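Local atomic coordinates of pyoverdine biosynthesis protein PvcA (Pseudomonas aeruginosa, PDB entry 3E59), a protein that forms the isonitrile group of the paerucumarin precursor on L-tyrosine, taking the isonitrile carbon from C2 of ribulose 5-phosphate. Residues Ala66-Lys70 with Pro82-Glu86; Glu86-Leu90 with Leu137-Glu143. All coordinates share one frame; numbering follows the deposited sequence.

Contact 1 (Ala66-Lys70 with Pro82-Glu86); sequences AFPAK and PDMAE
Bends at chi2 (73°) and chi4 (117°) carry NZ of Lys70 to the carboxylate of Glu86, whose own chain folds back at chi2 (83°) toward the start of its helix. The meeting place is a capping box: Asp83, the N-cap of helix 84-103, accepts from Ala85 N through OD1 at 3.0 Å, and Glu86 OE1 accepts from Asp83 N, the reciprocal bond of the box, a nearly straight link that comes from well above the carboxylate plane. The same OE1 offers its syn lone pair to Lys70 NZ at 2.8 Å, so two donors grip one oxygen, while NZ also makes a weak bond to Glu86 OE2. Asp83 completes the salt-bridge network with a longer, weak link to NZ. The buried ammonium is thus held by Glu86 and, more weakly, by Asp83, with Pro280 O as a further weak acceptor; Tyr133 OH binds Glu86 OE2. The end of the Lys70 chain lies along the carboxylate, CD being 3.3 Å from Glu86 OE2. Earlier in the loop, Phe67 and Glu86 slide past each other in opposite directions, with CG of Glu86 in the ring plane at the edge of Phe67, 3.8 Å from CD2.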
loop_
_atom_site.group_PDB
_atom_site.type_symbol
_atom_site.label_atom_id
_atom_site.label_comp_id
_atom_site.label_asym_id
_atom_site.label_seq_id
_atom_site.Cartn_x
_atom_site.Cartn_y
_atom_site.Cartn_z
ATOM N N ALA A 66 -1.869 -1.716 -3.319
ATOM C CA ALA A 66 -1.192 -2.267 -2.137
ATOM C C ALA A 66 -1.092 -3.794 -2.211
ATOM O O ALA A 66 -1.625 -4.415 -3.129
ATOM C CB ALA A 66 -1.939 -1.866 -0.864
ATOM N N PHE A 67 -0.417 -4.381 -1.223
ATOM C CA PHE A 67 -0.271 -5.834 -1.091
ATOM C C PHE A 67 0.318 -6.501 -2.346
ATOM O O PHE A 67 -0.316 -7.390 -2.941
ATOM C CB PHE A 67 -1.606 -6.489 -0.706
ATOM C CG PHE A 67 -2.161 -6.050 0.628
ATOM C CD1 PHE A 67 -3.106 -5.002 0.704
ATOM C CD2 PHE A 67 -1.795 -6.712 1.799
ATOM C CE1 PHE A 67 -3.648 -4.614 1.938
ATOM C CE2 PHE A 67 -2.317 -6.327 3.032
ATOM C CZ PHE A 67 -3.251 -5.281 3.103
ATOM N N PRO A 68 1.523 -6.069 -2.763
ATOM C CA PRO A 68 2.134 -6.640 -3.972
ATOM C C PRO A 68 2.728 -8.035 -3.766
ATOM O O PRO A 68 2.485 -8.941 -4.560
ATOM C CB PRO A 68 3.249 -5.634 -4.311
ATOM C CG PRO A 68 3.645 -5.054 -3.010
ATOM C CD PRO A 68 2.359 -5.003 -2.178
ATOM N N ALA A 69 3.537 -8.173 -2.720
ATOM C CA ALA A 69 4.258 -9.394 -2.398
ATOM C C ALA A 69 5.108 -9.010 -1.228
ATOM O O ALA A 69 5.350 -7.824 -1.005
ATOM C CB ALA A 69 5.155 -9.846 -3.556
ATOM N N LYS A 70 5.556 -10.007 -0.475
ATOM C CA LYS A 70 6.484 -9.766 0.619
ATOM C C LYS A 70 7.828 -9.252 0.074
ATOM O O LYS A 70 8.229 -9.598 -1.047
ATOM C CB LYS A 70 6.671 -11.056 1.419
ATOM C CG LYS A 70 6.426 -10.932 2.928
ATOM C CD LYS A 70 4.973 -10.784 3.288
ATOM C CE LYS A 70 4.727 -11.133 4.751
ATOM N NZ LYS A 70 4.231 -10.009 5.591
ATOM N N PRO A 82 1.707 -14.158 2.892
ATOM C CA PRO A 82 0.995 -13.268 3.821
ATOM C C PRO A 82 0.929 -13.862 5.239
ATOM O O PRO A 82 0.784 -15.078 5.391
ATOM C CB PRO A 82 -0.414 -13.184 3.230
ATOM C CG PRO A 82 -0.311 -13.631 1.843
ATOM C CD PRO A 82 0.898 -14.503 1.710
ATOM N N ASP A 83 1.044 -13.016 6.266
ATOM C CA ASP A 83 1.000 -13.502 7.650
ATOM C C ASP A 83 0.111 -12.622 8.533
ATOM O O ASP A 83 -0.776 -11.912 8.019
ATOM C CB ASP A 83 2.423 -13.712 8.229
ATOM C CG ASP A 83 3.258 -12.427 8.283
ATOM O OD1 ASP A 83 2.720 -11.317 8.433
ATOM O OD2 ASP A 83 4.487 -12.527 8.188
ATOM N N MET A 84 0.328 -12.673 9.845
ATOM C CA MET A 84 -0.486 -11.878 10.787
ATOM C C MET A 84 -0.505 -10.362 10.469
ATOM O O MET A 84 -1.509 -9.681 10.669
ATOM C CB MET A 84 -0.044 -12.154 12.233
ATOM C CG MET A 84 -0.947 -11.543 13.299
ATOM S SD MET A 84 -2.599 -12.260 13.385
ATOM C CE MET A 84 -2.260 -13.720 14.349
ATOM N N ALA A 85 0.587 -9.843 9.925
ATOM C CA ALA A 85 0.607 -8.442 9.497
ATOM C C ALA A 85 -0.413 -8.157 8.373
ATOM O O ALA A 85 -1.200 -7.213 8.480
ATOM C CB ALA A 85 2.014 -8.025 9.090
ATOM N N GLU A 86 -0.413 -8.965 7.309
ATOM C CA GLU A 86 -1.457 -8.848 6.274
ATOM C C GLU A 86 -2.848 -9.084 6.844
ATOM O O GLU A 86 -3.792 -8.349 6.513
ATOM C CB GLU A 86 -1.244 -9.832 5.127
ATOM C CG GLU A 86 -0.271 -9.384 4.062
ATOM C CD GLU A 86 1.166 -9.653 4.440
ATOM O OE1 GLU A 86 1.427 -10.123 5.568
ATOM O OE2 GLU A 86 2.037 -9.413 3.598
#

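Contact 2 (Glu86-Leu90 with Leu137-Glu143); sequences ERLSL and LRLMIEE
Helices 86-90 and 137-143 approach to 10.1 Å between axes and cross at -57°, with Arg87 and Met140 CA atoms 6.7 Å apart. Met140 points from its helix toward 86-90 and carries much of the contact: CG anti to the backbone N (chi1 -173°) and an extended chi2 bring SD across to the backbone N and CA of Arg87, and the bend at chi3 then turns CE over one face of the guanidinium, 3.5 Å from NH2. Glu86 contributes its CB, 3.8 Å from Met140 SD, and its CG beside Leu137 CD1. Deeper in, Leu90 CD1 is the shared apolar contact, meeting Leu137 CD1 at 3.8 Å, Met140 SD at 4.0 Å and Ile141 CG1 slightly farther off. Toward the surface Arg87 presents NH1 and NH2 end-on to a single oxygen of Glu143, OE2, at 2.7 and 2.8 Å. Both bonds lie close to the guanidinium plane, and the flat groups are nearly coplanar, 19° apart. OE2 receives NH1 on its anti lone pair and NH2 nearly along its C-O axis; both bonds are bent, as two nitrogens converge on one atom. The contact packs together the helices of two consecutive beta-alpha-beta crossovers, which link parallel neighbouring strands 60-64, 108-112 and 149-151.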
loop_
_atom_site.group_PDB
_atom_site.type_symbol
_atom_site.label_atom_id
_atom_site.label_comp_id
_atom_site.label_asym_id
_atom_site.label_seq_id
_atom_site.Cartn_x
_atom_site.Cartn_y
_atom_site.Cartn_z
ATOM N N GLU A 86 -0.413 -8.965 7.309
ATOM C CA GLU A 86 -1.457 -8.848 6.274
ATOM C C GLU A 86 -2.848 -9.084 6.844
ATOM O O GLU A 86 -3.792 -8.349 6.513
ATOM C CB GLU A 86 -1.244 -9.832 5.127
ATOM C CG GLU A 86 -0.271 -9.384 4.062
ATOM C CD GLU A 86 1.166 -9.653 4.440
ATOM O OE1 GLU A 86 1.427 -10.123 5.568
ATOM O OE2 GLU A 86 2.037 -9.413 3.598
ATOM N N ARG A 87 -2.967 -10.104 7.701
ATOM C CA ARG A 87 -4.265 -10.551 8.211
ATOM C C ARG A 87 -4.975 -9.458 8.984
ATOM O O ARG A 87 -6.146 -9.164 8.729
ATOM C CB ARG A 87 -4.134 -11.806 9.074
ATOM C CG ARG A 87 -5.477 -12.260 9.688
ATOM C CD ARG A 87 -5.338 -13.569 10.443
ATOM N NE ARG A 87 -4.534 -14.557 9.718
ATOM C CZ ARG A 87 -5.028 -15.469 8.880
ATOM N NH1 ARG A 87 -6.336 -15.529 8.638
ATOM N NH2 ARG A 87 -4.213 -16.329 8.283
ATOM N N LEU A 88 -4.259 -8.840 9.916
ATOM C CA LEU A 88 -4.839 -7.760 10.716
ATOM C C LEU A 88 -5.083 -6.497 9.898
ATOM O O LEU A 88 -6.019 -5.754 10.177
ATOM C CB LEU A 88 -3.953 -7.463 11.920
ATOM C CG LEU A 88 -3.922 -8.560 12.986
ATOM C CD1 LEU A 88 -2.796 -8.287 13.930
ATOM C CD2 LEU A 88 -5.260 -8.623 13.738
ATOM N N SER A 89 -4.239 -6.249 8.898
ATOM C CA SER A 89 -4.448 -5.107 8.009
ATOM C C SER A 89 -5.718 -5.270 7.171
ATOM O O SER A 89 -6.516 -4.323 7.038
ATOM C CB SER A 89 -3.237 -4.880 7.102
ATOM O OG SER A 89 -2.089 -4.601 7.873
ATOM N N LEU A 90 -5.904 -6.460 6.599
ATOM C CA LEU A 90 -7.095 -6.729 5.782
ATOM C C LEU A 90 -8.366 -6.734 6.623
ATOM O O LEU A 90 -9.435 -6.312 6.162
ATOM C CB LEU A 90 -6.959 -8.050 5.024
ATOM C CG LEU A 90 -5.884 -8.109 3.923
ATOM C CD1 LEU A 90 -5.512 -9.559 3.615
ATOM C CD2 LEU A 90 -6.355 -7.350 2.675
ATOM N N LEU A 137 -3.382 -14.268 -0.452
ATOM C CA LEU A 137 -4.074 -13.074 0.050
ATOM C C LEU A 137 -5.597 -13.192 -0.065
ATOM O O LEU A 137 -6.313 -12.893 0.898
ATOM C CB LEU A 137 -3.602 -11.809 -0.672
ATOM C CG LEU A 137 -3.843 -10.500 0.086
ATOM C CD1 LEU A 137 -2.724 -10.266 1.099
ATOM C CD2 LEU A 137 -3.957 -9.319 -0.865
ATOM N N ARG A 138 -6.074 -13.614 -1.243
ATOM C CA ARG A 138 -7.494 -13.910 -1.487
ATOM C C ARG A 138 -8.052 -14.928 -0.494
ATOM O O ARG A 138 -9.160 -14.770 0.012
ATOM C CB ARG A 138 -7.708 -14.436 -2.911
ATOM C CG ARG A 138 -7.715 -13.359 -3.994
ATOM C CD ARG A 138 -7.989 -13.967 -5.373
ATOM N NE ARG A 138 -7.950 -12.976 -6.457
ATOM C CZ ARG A 138 -9.028 -12.414 -7.012
ATOM N NH1 ARG A 138 -10.248 -12.737 -6.592
ATOM N NH2 ARG A 138 -8.891 -11.528 -7.996
ATOM N N LEU A 139 -7.273 -15.977 -0.243
ATOM C CA LEU A 139 -7.646 -17.034 0.681
ATOM C C LEU A 139 -7.749 -16.460 2.095
ATOM O O LEU A 139 -8.636 -16.824 2.859
ATOM C CB LEU A 139 -6.610 -18.166 0.608
ATOM C CG LEU A 139 -7.027 -19.627 0.779
ATOM C CD1 LEU A 139 -8.370 -19.956 0.108
ATOM C CD2 LEU A 139 -5.924 -20.534 0.241
ATOM N N MET A 140 -6.845 -15.537 2.417
ATOM C CA MET A 140 -6.850 -14.862 3.711
ATOM C C MET A 140 -8.098 -13.988 3.869
ATOM O O MET A 140 -8.688 -13.929 4.945
ATOM C CB MET A 140 -5.582 -14.024 3.871
ATOM C CG MET A 140 -5.409 -13.404 5.239
ATOM S SD MET A 140 -3.777 -12.658 5.426
ATOM C CE MET A 140 -2.831 -14.083 5.980
ATOM N N ILE A 141 -8.494 -13.319 2.789
ATOM C CA ILE A 141 -9.718 -12.527 2.788
ATOM C C ILE A 141 -10.935 -13.397 3.142
ATOM O O ILE A 141 -11.750 -13.009 3.982
ATOM C CB ILE A 141 -9.912 -11.753 1.444
ATOM C CG1 ILE A 141 -8.861 -10.639 1.328
ATOM C CG2 ILE A 141 -11.322 -11.149 1.354
ATOM C CD1 ILE A 141 -8.774 -9.966 -0.037
ATOM N N GLU A 142 -11.029 -14.575 2.529
ATOM C CA GLU A 142 -12.120 -15.512 2.802
ATOM C C GLU A 142 -12.160 -15.995 4.248
ATOM O O GLU A 142 -13.236 -16.052 4.846
ATOM C CB GLU A 142 -12.084 -16.720 1.858
ATOM C CG GLU A 142 -12.189 -16.383 0.377
ATOM C CD GLU A 142 -13.554 -15.846 -0.020
ATOM O OE1 GLU A 142 -14.474 -16.672 -0.233
ATOM O OE2 GLU A 142 -13.701 -14.603 -0.136
ATOM N N GLU A 143 -11.006 -16.337 4.814
ATOM C CA GLU A 143 -10.993 -16.894 6.165
ATOM C C GLU A 143 -11.180 -15.892 7.321
ATOM O O GLU A 143 -11.590 -16.273 8.413
ATOM C CB GLU A 143 -9.793 -17.805 6.380
ATOM C CG GLU A 143 -8.509 -17.151 6.684
ATOM C CD GLU A 143 -7.363 -18.148 6.646
ATOM O OE1 GLU A 143 -7.455 -19.147 5.896
ATOM O OE2 GLU A 143 -6.369 -17.932 7.359
#

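In the fold
From the N terminus, the chain leaves strand 60-64, central in the five-stranded parallel sheet, and enters the loop holding 66-70. Contact 1 closes that loop 11 intervening residues later, at the start of helix 84-103. The chain then runs through the rest of this helix, strand 108-112 and helix 116-119 into helix 127-144, where contact 2 closes the longer excursion by bringing 137-143 back to 86-90; strand 149-151 follows. The two loops succeed one another along the chain, sharing Glu86, and neither encloses the other. Their centres lie 9 Å apart, and they touch directly: Phe67 packs on Leu137 and Leu90, and Pro82 on Met140. Together they join the loop after strand 60-64 to helices 84-103 and 127-144.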